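Local coordinates for flagella basal body P-ring formation protein flgA (PDB 3TEE), which takes part in assembly of the flagellar P-ring in the periplasm, where it may act as a chaperone or modulator of ring formation, at residues Leu7-Trp10 / Phe11-Leu15; Pro34-Glu37 / Gln38-Phe41; Arg98-Leu101 / Asp102-Pro105; Arg107-Asp111 / Ile112-Gln116. All coordinates share one frame; numbering follows the deposited sequence.

Contact 1 (Leu7-Trp10 / Phe11-Leu15)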
loop_
_atom_site.group_PDB
_atom_site.type_symbol
_atom_site.label_atom_id
_atom_site.label_comp_id
_atom_site.label_asym_id
_atom_site.label_seq_id
_atom_site.Cartn_x
_atom_site.Cartn_y
_atom_site.Cartn_z
ATOM N N LEU A 7 -20.556 5.950 20.980
ATOM C CA LEU A 7 -19.724 5.059 20.160
ATOM C C LEU A 7 -20.043 5.207 18.675
ATOM O O LEU A 7 -19.116 5.184 17.878
ATOM C CB LEU A 7 -19.866 3.576 20.570
ATOM C CG LEU A 7 -19.209 3.195 21.920
ATOM C CD1 LEU A 7 -19.721 1.858 22.387
ATOM C CD2 LEU A 7 -17.673 3.197 21.817
ATOM N N THR A 8 -21.344 5.322 18.307
ATOM C CA THR A 8 -21.761 5.501 16.898
ATOM C C THR A 8 -21.149 6.786 16.312
ATOM O O THR A 8 -20.592 6.758 15.208
ATOM C CB THR A 8 -23.300 5.445 16.765
ATOM O OG1 THR A 8 -23.747 4.141 17.193
ATOM C CG2 THR A 8 -23.774 5.745 15.326
ATOM N N THR A 9 -21.244 7.896 17.057
ATOM C CA THR A 9 -20.638 9.173 16.657
ATOM C C THR A 9 -19.095 9.038 16.619
ATOM O O THR A 9 -18.460 9.495 15.664
ATOM C CB THR A 9 -21.125 10.332 17.580
ATOM O OG1 THR A 9 -22.525 10.512 17.380
ATOM C CG2 THR A 9 -20.405 11.664 17.296
ATOM N N TRP A 10 -18.493 8.414 17.643
ATOM C CA TRP A 10 -17.037 8.274 17.661
ATOM C C TRP A 10 -16.517 7.496 16.428
ATOM O O TRP A 10 -15.662 8.015 15.697
ATOM C CB TRP A 10 -16.563 7.638 18.977
ATOM C CG TRP A 10 -15.081 7.669 19.181
ATOM C CD1 TRP A 10 -14.323 8.745 19.539
ATOM C CD2 TRP A 10 -14.214 6.538 19.209
ATOM N NE1 TRP A 10 -13.015 8.358 19.734
ATOM C CE2 TRP A 10 -12.914 7.011 19.514
ATOM C CE3 TRP A 10 -14.403 5.160 18.980
ATOM C CZ2 TRP A 10 -11.814 6.154 19.643
ATOM C CZ3 TRP A 10 -13.299 4.315 19.072
ATOM C CH2 TRP A 10 -12.024 4.818 19.389
ATOM N N PHE A 11 -17.062 6.307 16.161
ATOM C CA PHE A 11 -16.619 5.539 14.984
ATOM C C PHE A 11 -16.963 6.225 13.680
ATOM O O PHE A 11 -16.163 6.133 12.759
ATOM C CB PHE A 11 -17.170 4.107 14.982
ATOM C CG PHE A 11 -16.374 3.193 15.879
ATOM C CD1 PHE A 11 -15.168 2.637 15.441
ATOM C CD2 PHE A 11 -16.846 2.851 17.142
ATOM C CE1 PHE A 11 -14.433 1.783 16.269
ATOM C CE2 PHE A 11 -16.102 2.009 17.977
ATOM C CZ PHE A 11 -14.919 1.458 17.520
ATOM N N SER A 12 -18.141 6.899 13.579
ATOM C CA SER A 12 -18.509 7.662 12.356
ATOM C C SER A 12 -17.425 8.731 12.044
ATOM O O SER A 12 -16.966 8.841 10.908
ATOM C CB SER A 12 -19.864 8.361 12.546
ATOM O OG SER A 12 -20.929 7.418 12.561
ATOM N N GLN A 13 -17.067 9.544 13.042
ATOM C CA GLN A 13 -16.043 10.609 12.903
ATOM C C GLN A 13 -14.662 9.986 12.591
ATOM O O GLN A 13 -13.974 10.456 11.686
ATOM C CB GLN A 13 -15.958 11.470 14.173
ATOM C CG GLN A 13 -17.189 12.377 14.328
ATOM C CD GLN A 13 -17.337 13.068 15.662
ATOM O OE1 GLN A 13 -16.612 12.782 16.618
ATOM N NE2 GLN A 13 -18.330 13.970 15.766
ATOM N N ARG A 14 -14.290 8.914 13.309
ATOM C CA ARG A 14 -13.012 8.214 13.058
ATOM C C ARG A 14 -12.914 7.672 11.623
ATOM O O ARG A 14 -11.817 7.599 11.053
ATOM C CB ARG A 14 -12.887 7.014 13.985
ATOM C CG ARG A 14 -12.340 7.364 15.318
ATOM C CD ARG A 14 -12.222 6.108 16.147
ATOM N NE ARG A 14 -11.164 5.195 15.701
ATOM C CZ ARG A 14 -9.873 5.325 15.989
ATOM N NH1 ARG A 14 -9.444 6.364 16.696
ATOM N NH2 ARG A 14 -8.998 4.433 15.550
ATOM N N LEU A 15 -14.062 7.280 11.059
ATOM C CA LEU A 15 -14.137 6.655 9.724
ATOM C C LEU A 15 -14.484 7.647 8.622
ATOM O O LEU A 15 -14.800 7.221 7.508
ATOM C CB LEU A 15 -15.121 5.461 9.763
ATOM C CG LEU A 15 -14.603 4.072 10.232
ATOM C CD1 LEU A 15 -13.666 4.139 11.413
ATOM C CD2 LEU A 15 -15.761 3.141 10.629
#

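Contact 2 (Pro34-Glu37 / Gln38-Phe41)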
loop_
_atom_site.group_PDB
_atom_site.type_symbol
_atom_site.label_atom_id
_atom_site.label_comp_id
_atom_site.label_asym_id
_atom_site.label_seq_id
_atom_site.Cartn_x
_atom_site.Cartn_y
_atom_site.Cartn_z
ATOM N N PRO A 34 -18.887 1.926 30.821
ATOM C CA PRO A 34 -18.399 3.038 31.671
ATOM C C PRO A 34 -19.552 3.729 32.420
ATOM O O PRO A 34 -20.662 3.806 31.889
ATOM C CB PRO A 34 -17.745 3.982 30.667
ATOM C CG PRO A 34 -18.336 3.630 29.366
ATOM C CD PRO A 34 -18.581 2.172 29.399
ATOM N N SER A 35 -19.305 4.186 33.654
ATOM C CA SER A 35 -20.325 4.843 34.489
ATOM C C SER A 35 -20.425 6.335 34.222
ATOM O O SER A 35 -21.462 6.927 34.521
ATOM C CB SER A 35 -20.002 4.652 35.969
ATOM O OG SER A 35 -19.815 3.283 36.283
ATOM N N CYS A 36 -19.325 6.976 33.776
ATOM C CA CYS A 36 -19.351 8.420 33.595
ATOM C C CYS A 36 -20.167 8.864 32.386
ATOM O O CYS A 36 -20.477 8.060 31.501
ATOM C CB CYS A 36 -17.944 9.004 33.586
ATOM S SG CYS A 36 -16.966 8.504 32.149
ATOM N N GLU A 37 -20.493 10.159 32.352
ATOM C CA GLU A 37 -21.299 10.801 31.308
ATOM C C GLU A 37 -20.554 10.844 29.966
ATOM O O GLU A 37 -21.164 10.627 28.917
ATOM C CB GLU A 37 -21.594 12.235 31.772
ATOM C CG GLU A 37 -22.727 12.946 31.066
ATOM C CD GLU A 37 -23.005 14.310 31.667
ATOM O OE1 GLU A 37 -23.267 14.383 32.889
ATOM O OE2 GLU A 37 -22.940 15.310 30.917
ATOM N N GLN A 38 -19.244 11.180 30.004
ATOM C CA GLN A 38 -18.455 11.341 28.796
ATOM C C GLN A 38 -17.170 10.482 28.880
ATOM O O GLN A 38 -16.099 11.017 29.142
ATOM C CB GLN A 38 -18.136 12.852 28.604
ATOM C CG GLN A 38 -17.595 13.195 27.204
ATOM C CD GLN A 38 -16.943 14.565 27.132
ATOM O OE1 GLN A 38 -17.016 15.384 28.058
ATOM N NE2 GLN A 38 -16.193 14.797 26.072
ATOM N N PRO A 39 -17.251 9.150 28.706
ATOM C CA PRO A 39 -16.016 8.346 28.773
ATOM C C PRO A 39 -15.032 8.704 27.672
ATOM O O PRO A 39 -15.444 9.156 26.606
ATOM C CB PRO A 39 -16.510 6.906 28.596
ATOM C CG PRO A 39 -17.864 7.011 28.011
ATOM C CD PRO A 39 -18.439 8.320 28.397
ATOM N N ALA A 40 -13.734 8.533 27.937
ATOM C CA ALA A 40 -12.723 8.743 26.902
ATOM C C ALA A 40 -12.564 7.392 26.182
ATOM O O ALA A 40 -12.245 6.393 26.824
ATOM C CB ALA A 40 -11.407 9.175 27.538
ATOM N N PHE A 41 -12.782 7.356 24.866
ATOM C CA PHE A 41 -12.628 6.130 24.065
ATOM C C PHE A 41 -11.292 6.113 23.367
ATOM O O PHE A 41 -10.828 7.147 22.872
ATOM C CB PHE A 41 -13.698 6.009 22.966
ATOM C CG PHE A 41 -15.117 5.987 23.468
ATOM C CD1 PHE A 41 -15.506 5.099 24.467
ATOM C CD2 PHE A 41 -16.086 6.802 22.887
ATOM C CE1 PHE A 41 -16.824 5.075 24.927
ATOM C CE2 PHE A 41 -17.405 6.784 23.357
ATOM C CZ PHE A 41 -17.761 5.921 24.376
#

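Contact 3 (Arg98-Leu101 / Asp102-Pro105). With GOL (glycerol), chain B.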
loop_
_atom_site.group_PDB
_atom_site.type_symbol
_atom_site.label_atom_id
_atom_site.label_comp_id
_atom_site.label_asym_id
_atom_site.label_seq_id
_atom_site.Cartn_x
_atom_site.Cartn_y
_atom_site.Cartn_z
ATOM N N ARG A 98 -19.479 -0.100 -3.857
ATOM C CA ARG A 98 -19.951 0.218 -2.506
ATOM C C ARG A 98 -20.260 -1.093 -1.794
ATOM O O ARG A 98 -20.944 -1.955 -2.348
ATOM C CB ARG A 98 -21.224 1.099 -2.562
ATOM C CG ARG A 98 -21.800 1.450 -1.159
ATOM C CD ARG A 98 -23.234 2.049 -1.179
ATOM N NE ARG A 98 -23.768 2.343 0.176
ATOM C CZ ARG A 98 -23.233 3.250 0.981
ATOM N NH1 ARG A 98 -23.730 3.445 2.197
ATOM N NH2 ARG A 98 -22.164 3.935 0.600
ATOM N N GLY A 99 -19.742 -1.257 -0.579
ATOM C CA GLY A 99 -20.015 -2.484 0.153
ATOM C C GLY A 99 -19.603 -2.391 1.605
ATOM O O GLY A 99 -19.034 -1.380 2.043
ATOM N N ARG A 100 -19.844 -3.479 2.331
ATOM C CA ARG A 100 -19.485 -3.621 3.734
ATOM C C ARG A 100 -17.962 -3.848 3.872
ATOM O O ARG A 100 -17.436 -4.950 3.606
ATOM C CB ARG A 100 -20.325 -4.748 4.359
ATOM C CG ARG A 100 -21.766 -4.325 4.701
ATOM C CD ARG A 100 -21.865 -3.582 6.053
ATOM N NE ARG A 100 -21.411 -4.454 7.138
ATOM C CZ ARG A 100 -22.149 -5.418 7.684
ATOM N NH1 ARG A 100 -23.413 -5.588 7.313
ATOM N NH2 ARG A 100 -21.637 -6.199 8.620
ATOM N N LEU A 101 -17.240 -2.770 4.236
ATOM C CA LEU A 101 -15.774 -2.800 4.418
ATOM C C LEU A 101 -15.343 -3.854 5.417
ATOM O O LEU A 101 -14.312 -4.487 5.229
ATOM C CB LEU A 101 -15.237 -1.415 4.859
ATOM C CG LEU A 101 -15.660 -0.224 3.990
ATOM C CD1 LEU A 101 -15.122 1.082 4.588
ATOM C CD2 LEU A 101 -15.202 -0.386 2.532
ATOM N N ASP A 102 -16.149 -4.060 6.459
ATOM C CA ASP A 102 -15.874 -5.028 7.522
ATOM C C ASP A 102 -16.063 -6.467 7.026
ATOM O O ASP A 102 -15.711 -7.400 7.741
ATOM C CB ASP A 102 -16.745 -4.755 8.772
ATOM C CG ASP A 102 -18.226 -4.748 8.464
ATOM O OD1 ASP A 102 -18.676 -3.835 7.697
ATOM O OD2 ASP A 102 -18.947 -5.649 8.974
ATOM N N GLN A 103 -16.619 -6.654 5.817
ATOM C CA GLN A 103 -16.771 -8.015 5.253
ATOM C C GLN A 103 -15.789 -8.278 4.118
ATOM O O GLN A 103 -15.798 -9.361 3.524
ATOM C CB GLN A 103 -18.216 -8.295 4.829
ATOM C CG GLN A 103 -19.135 -8.468 6.049
ATOM C CD GLN A 103 -20.586 -8.552 5.705
ATOM O OE1 GLN A 103 -21.044 -8.056 4.672
ATOM N NE2 GLN A 103 -21.348 -9.184 6.582
ATOM N N LEU A 104 -14.924 -7.312 3.837
ATOM C CA LEU A 104 -13.954 -7.428 2.761
ATOM C C LEU A 104 -12.808 -8.383 3.102
ATOM O O LEU A 104 -12.408 -8.464 4.276
ATOM C CB LEU A 104 -13.358 -6.051 2.433
ATOM C CG LEU A 104 -14.248 -5.056 1.697
ATOM C CD1 LEU A 104 -13.505 -3.736 1.551
ATOM C CD2 LEU A 104 -14.652 -5.622 0.265
ATOM N N PRO A 105 -12.181 -9.011 2.074
ATOM C CA PRO A 105 -10.991 -9.862 2.346
ATOM C C PRO A 105 -9.794 -9.031 2.821
ATOM O O PRO A 105 -9.811 -7.809 2.627
ATOM C CB PRO A 105 -10.729 -10.574 1.005
ATOM C CG PRO A 105 -11.384 -9.737 -0.024
ATOM C CD PRO A 105 -12.529 -8.991 0.639
HETATM C C1 GOL B . -10.587 -4.430 5.811
HETATM O O1 GOL B . -11.746 -5.296 5.867
HETATM C C2 GOL B . -10.168 -4.122 4.353
HETATM O O2 GOL B . -9.416 -5.172 3.795
HETATM C C3 GOL B . -9.495 -2.746 4.180
HETATM O O3 GOL B . -8.215 -2.805 3.538
#

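Contact 4 (Arg107-Asp111 / Ile112-Gln116)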
loop_
_atom_site.group_PDB
_atom_site.type_symbol
_atom_site.label_atom_id
_atom_site.label_comp_id
_atom_site.label_asym_id
_atom_site.label_seq_id
_atom_site.Cartn_x
_atom_site.Cartn_y
_atom_site.Cartn_z
ATOM N N ARG A 107 -6.527 -6.762 3.399
ATOM C CA ARG A 107 -5.787 -5.776 2.613
ATOM C C ARG A 107 -6.454 -5.422 1.259
ATOM O O ARG A 107 -5.774 -5.339 0.234
ATOM C CB ARG A 107 -4.317 -6.209 2.426
ATOM C CG ARG A 107 -3.486 -6.149 3.721
ATOM C CD ARG A 107 -2.125 -6.797 3.533
ATOM N NE ARG A 107 -1.187 -5.920 2.830
ATOM C CZ ARG A 107 -0.187 -6.349 2.066
ATOM N NH1 ARG A 107 0.005 -7.650 1.879
ATOM N NH2 ARG A 107 0.618 -5.481 1.468
ATOM N N THR A 108 -7.778 -5.219 1.267
ATOM C CA THR A 108 -8.483 -4.789 0.057
ATOM C C THR A 108 -8.114 -3.322 -0.126
ATOM O O THR A 108 -8.149 -2.547 0.843
ATOM C CB THR A 108 -10.016 -4.967 0.187
ATOM O OG1 THR A 108 -10.305 -6.356 0.296
ATOM C CG2 THR A 108 -10.790 -4.371 -1.013
ATOM N N VAL A 109 -7.795 -2.936 -1.366
ATOM C CA VAL A 109 -7.494 -1.550 -1.704
ATOM C C VAL A 109 -8.786 -0.724 -1.568
ATOM O O VAL A 109 -9.829 -1.118 -2.094
ATOM C CB VAL A 109 -6.865 -1.421 -3.119
ATOM C CG1 VAL A 109 -6.633 0.045 -3.473
ATOM C CG2 VAL A 109 -5.559 -2.210 -3.218
ATOM N N LEU A 110 -8.722 0.412 -0.854
ATOM C CA LEU A 110 -9.910 1.246 -0.668
ATOM C C LEU A 110 -9.857 2.508 -1.508
ATOM O O LEU A 110 -10.893 3.022 -1.950
ATOM C CB LEU A 110 -10.107 1.601 0.819
ATOM C CG LEU A 110 -10.198 0.438 1.805
ATOM C CD1 LEU A 110 -10.334 0.949 3.222
ATOM C CD2 LEU A 110 -11.337 -0.533 1.445
ATOM N N ASP A 111 -8.644 2.984 -1.749
ATOM C CA ASP A 111 -8.377 4.210 -2.476
ATOM C C ASP A 111 -7.891 3.875 -3.864
ATOM O O ASP A 111 -6.848 3.249 -4.012
ATOM C CB ASP A 111 -7.341 5.030 -1.690
ATOM C CG ASP A 111 -6.772 6.252 -2.378
ATOM O OD1 ASP A 111 -5.656 6.668 -2.004
ATOM O OD2 ASP A 111 -7.455 6.811 -3.274
ATOM N N ILE A 112 -8.638 4.312 -4.878
ATOM C CA ILE A 112 -8.347 4.094 -6.291
ATOM C C ILE A 112 -6.942 4.599 -6.701
ATOM O O ILE A 112 -6.356 4.079 -7.644
ATOM C CB ILE A 112 -9.494 4.710 -7.141
ATOM C CG1 ILE A 112 -9.568 4.140 -8.566
ATOM C CG2 ILE A 112 -9.472 6.249 -7.112
ATOM C CD1 ILE A 112 -10.128 2.696 -8.672
ATOM N N ARG A 113 -6.389 5.576 -5.961
ATOM C CA ARG A 113 -5.049 6.122 -6.240
ATOM C C ARG A 113 -3.949 5.091 -5.976
ATOM O O ARG A 113 -2.944 5.102 -6.687
ATOM C CB ARG A 113 -4.803 7.425 -5.455
ATOM C CG ARG A 113 -5.743 8.559 -5.872
ATOM C CD ARG A 113 -5.496 9.839 -5.096
ATOM N NE ARG A 113 -6.150 9.836 -3.784
ATOM C CZ ARG A 113 -5.522 9.638 -2.629
ATOM N NH1 ARG A 113 -4.218 9.388 -2.605
ATOM N NH2 ARG A 113 -6.200 9.658 -1.487
ATOM N N GLN A 114 -4.165 4.163 -5.011
ATOM C CA GLN A 114 -3.217 3.083 -4.678
ATOM C C GLN A 114 -2.983 2.103 -5.850
ATOM O O GLN A 114 -2.000 1.367 -5.818
ATOM C CB GLN A 114 -3.692 2.259 -3.455
ATOM C CG GLN A 114 -4.007 3.022 -2.157
ATOM C CD GLN A 114 -4.431 2.056 -1.063
ATOM O OE1 GLN A 114 -3.652 1.174 -0.667
ATOM N NE2 GLN A 114 -5.687 2.170 -0.559
ATOM N N ILE A 115 -3.908 2.037 -6.836
ATOM C CA ILE A 115 -3.801 1.118 -7.978
ATOM C C ILE A 115 -3.187 1.739 -9.247
ATOM O O ILE A 115 -3.167 1.108 -10.304
ATOM C CB ILE A 115 -5.050 0.194 -8.215
ATOM C CG1 ILE A 115 -6.351 0.968 -8.526
ATOM C CG2 ILE A 115 -5.259 -0.755 -7.044
ATOM C CD1 ILE A 115 -6.466 1.623 -9.950
ATOM N N GLN A 116 -2.682 2.981 -9.135
ATOM C CA GLN A 116 -1.998 3.667 -10.233
ATOM C C GLN A 116 -0.695 2.910 -10.523
ATOM O O GLN A 116 0.031 2.561 -9.594
ATOM C CB GLN A 116 -1.714 5.133 -9.869
ATOM C CG GLN A 116 -2.955 6.029 -9.941
ATOM C CD GLN A 116 -2.640 7.479 -9.650
ATOM O OE1 GLN A 116 -1.613 8.024 -10.077
ATOM N NE2 GLN A 116 -3.540 8.146 -8.944
HETATM O O HOH W 1 -9.076 9.064 -3.025
#

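Contact 1 (Leu7-Trp10 / Phe11-Leu15)
The last two turns of the N-terminal helix 2-14 bring Trp-10 against both Phe-11 and Arg-14, a local contact along one helix. The indole lies on edge to its neighbour: CZ3 of Trp-10 comes 3.6 Å from CZ of Phe-11, and the two rings form a T-shaped pair with planes at 80°, the Trp-10 edge directed at the Phe-11 face. One helical turn on, Arg-14 runs alongside the indole. Its CD sits 3.3 Å from the centroid of the Trp-10 six-membered ring, almost on the ring normal, a CH-pi contact. The bend at chi3 (71°) of Arg-14 then stacks the guanidinium flat on the indole, planes 24° apart. The helix packs here on the antiparallel sheet of the N-terminal half, with Phe-11 reaching Val-24, Val-55 and Val-70 of three strands, while Trp-10 meets the ring of Phe-41. Along the backbone the i to i+4 bonds are regular, Phe-11 N to Leu-7 O being 2.9 Å. The Thr-8 carbonyl is gripped twice: Ser-12 OG donates to Thr-8 O at 2.7 Å from one face of the carbonyl plane, and Ser-12 N reaches the same oxygen from the opposite face.

Contact 2 (Pro34-Glu37 / Gln38-Phe41)
Pro-34 and Pro-39 cross at about a right angle, closing a surface turn that leads into the short edge strand 40-42 of the N-terminal antiparallel sheet. The chain doubles back between them, and the two pyrrolidine rings meet through their outer carbons: CG of Pro-34 lies 3.7 Å from CG of Pro-39, and CB of Pro-34 is 3.8 Å from CB of Pro-39. The contact is thus a purely apolar one between two rigid rings, with no hydrogen bond across the turn. Cys-36 reaches Pro-39 by another route. Its SG stands between the backbone N and the carbonyl carbon (chi1 67°), which directs the sulfur to the start of the Pro-39 ring, 3.5 Å from Pro-39 CA. The same sulfur is disulfide-bonded to Cys-59 at the end of strand 53-59, so the turn is tied covalently to the strand that pairs with 40-42. On the other side of the peptide, CD of Pro-39 rests 3.6 Å from the backbone O of Glu-37.

Helix 2-14 meets the turn as well: Gln-6 packs on Pro-39 while its NE2 donates to Glu-37 O, and Pro-34 bridges helix and sheet by touching Ile-3 on one and Ala-57 and Leu-66 on the other. Beyond Pro-39 the chain enters the strand, where Ala-40 bonds to Arg-58 through the backbone. The O of Pro-39 lies over the ring of Phe-41, 4.3 Å above its plane and over its centre.

Contact 3 (Arg98-Leu101 / Asp102-Pro105)
Arg-100 holds Asp-102 only two residues further along the chain, through a side-on, two-pronged salt bridge in which both flat groups are nearly coplanar. NE of Arg-100 donates to OD1 of Asp-102 at 2.9 Å, and NH2 of Arg-100 to OD2 of Asp-102 at 2.8 Å. Each carboxylate oxygen uses its syn lone pair, and the planes differ by only 10°. The arginine chain reaches its partner by bending at chi2 and chi3, and CG of Asp-102 takes the position between backbone N and carbonyl carbon. The amide of Gln-103 stacks on one face of the guanidinium, planes 20° apart, and its OE1 comes 3.4 Å from CB of Arg-100.

The pair sits where strand 94-100 gives way to a short 3-10 turn. Gln-103 N bonds to Arg-100 O at 2.9 Å and Leu-104 N to Leu-101 O at 3.2 Å. Leu-101 and Leu-104 lie side by side, CD2 of the first 3.9 Å from CD1 of the second. A glycerol, probably from the crystallisation liquor, spans the turn, its O1 donating to Leu-101 O and its O2 to Pro-105 O.

Asp-102 OD1 also accepts from the backbone N of Ala-72 on strand 62-79, and OD2 is hydrogen-bonded to another glycerol. With this many partners around it the carboxylate is probably kept ionised, and its rotation is fixed between the arginine and the neighbouring strand.

Contact 4 (Arg107-Asp111 / Ile112-Gln116)
A local contact joins the irregular segment 107-111 to the 3-10 turn 112-115, in the loop between strands 94-100 and 118-120. Asp-111 stands just ahead of the turn and uses both its carbonyl and its carboxylate. Arg-113 N donates to Asp-111 OD2 at 3.1 Å, a fairly straight bond that meets the oxygen from far above the carboxylate plane and closes an Asx turn. The carbonyl continues the pattern, with Gln-114 N bonded to Asp-111 O at 3.0 Å. With CG anti to the backbone N (chi1 171°), the carboxylate swings over the start of the turn and meets the Arg-113 side chain.

The Asp-111 to Arg-113 salt bridge is neither end-on nor side-on. OD1 of Asp-111 is 3.1 Å from NH2 of Arg-113 but lies over the face of the guanidinium, and the two planes are 57° apart, so the attraction rests on charge without an N-H directed at the oxygen. A water supplies the directed link instead: it donates to Asp-111 OD2 at 2.8 Å and accepts from Arg-113 NE at 3.1 Å.

On the apolar side, Val-109 CG1 reaches CB of Gln-114 at 3.7 Å, and lies 3.9 Å from CG2 of Ile-115. Val-109 is held by backbone bonds to Val-77 of strand 62-79 and to Val-130, and its side chain touches Val-77 and Leu-132. Ile-112 also packs on Val-77, while Leu-110 lies against Tyr-76 of the same strand and Trp-50, placing the turn beside the C-terminal end of the long strand 62-79.

In the fold
Contacts 1 and 2 belong to one packing unit of helix 2-14 and the N-terminal sheet: Leu-7 and Trp-10 of contact 1 touch Phe-41 of contact 2. Contact 1 is partly buried and mixes an aromatic pair, an arginine-indole stack and helical hydrogen bonds, whereas contact 2 lies at the surface and relies on prolines and a disulfide. Contacts 3 and 4 are joined through Leu-110, which meets Leu-101 and Leu-104, and both reach strand 62-79. Contact 3 is a surface turn with an in-plane salt bridge; contact 4, partly buried, pairs its charges face-on and through water. Contacts 2 and 4 are farthest apart, their centres about 36 Å from each other.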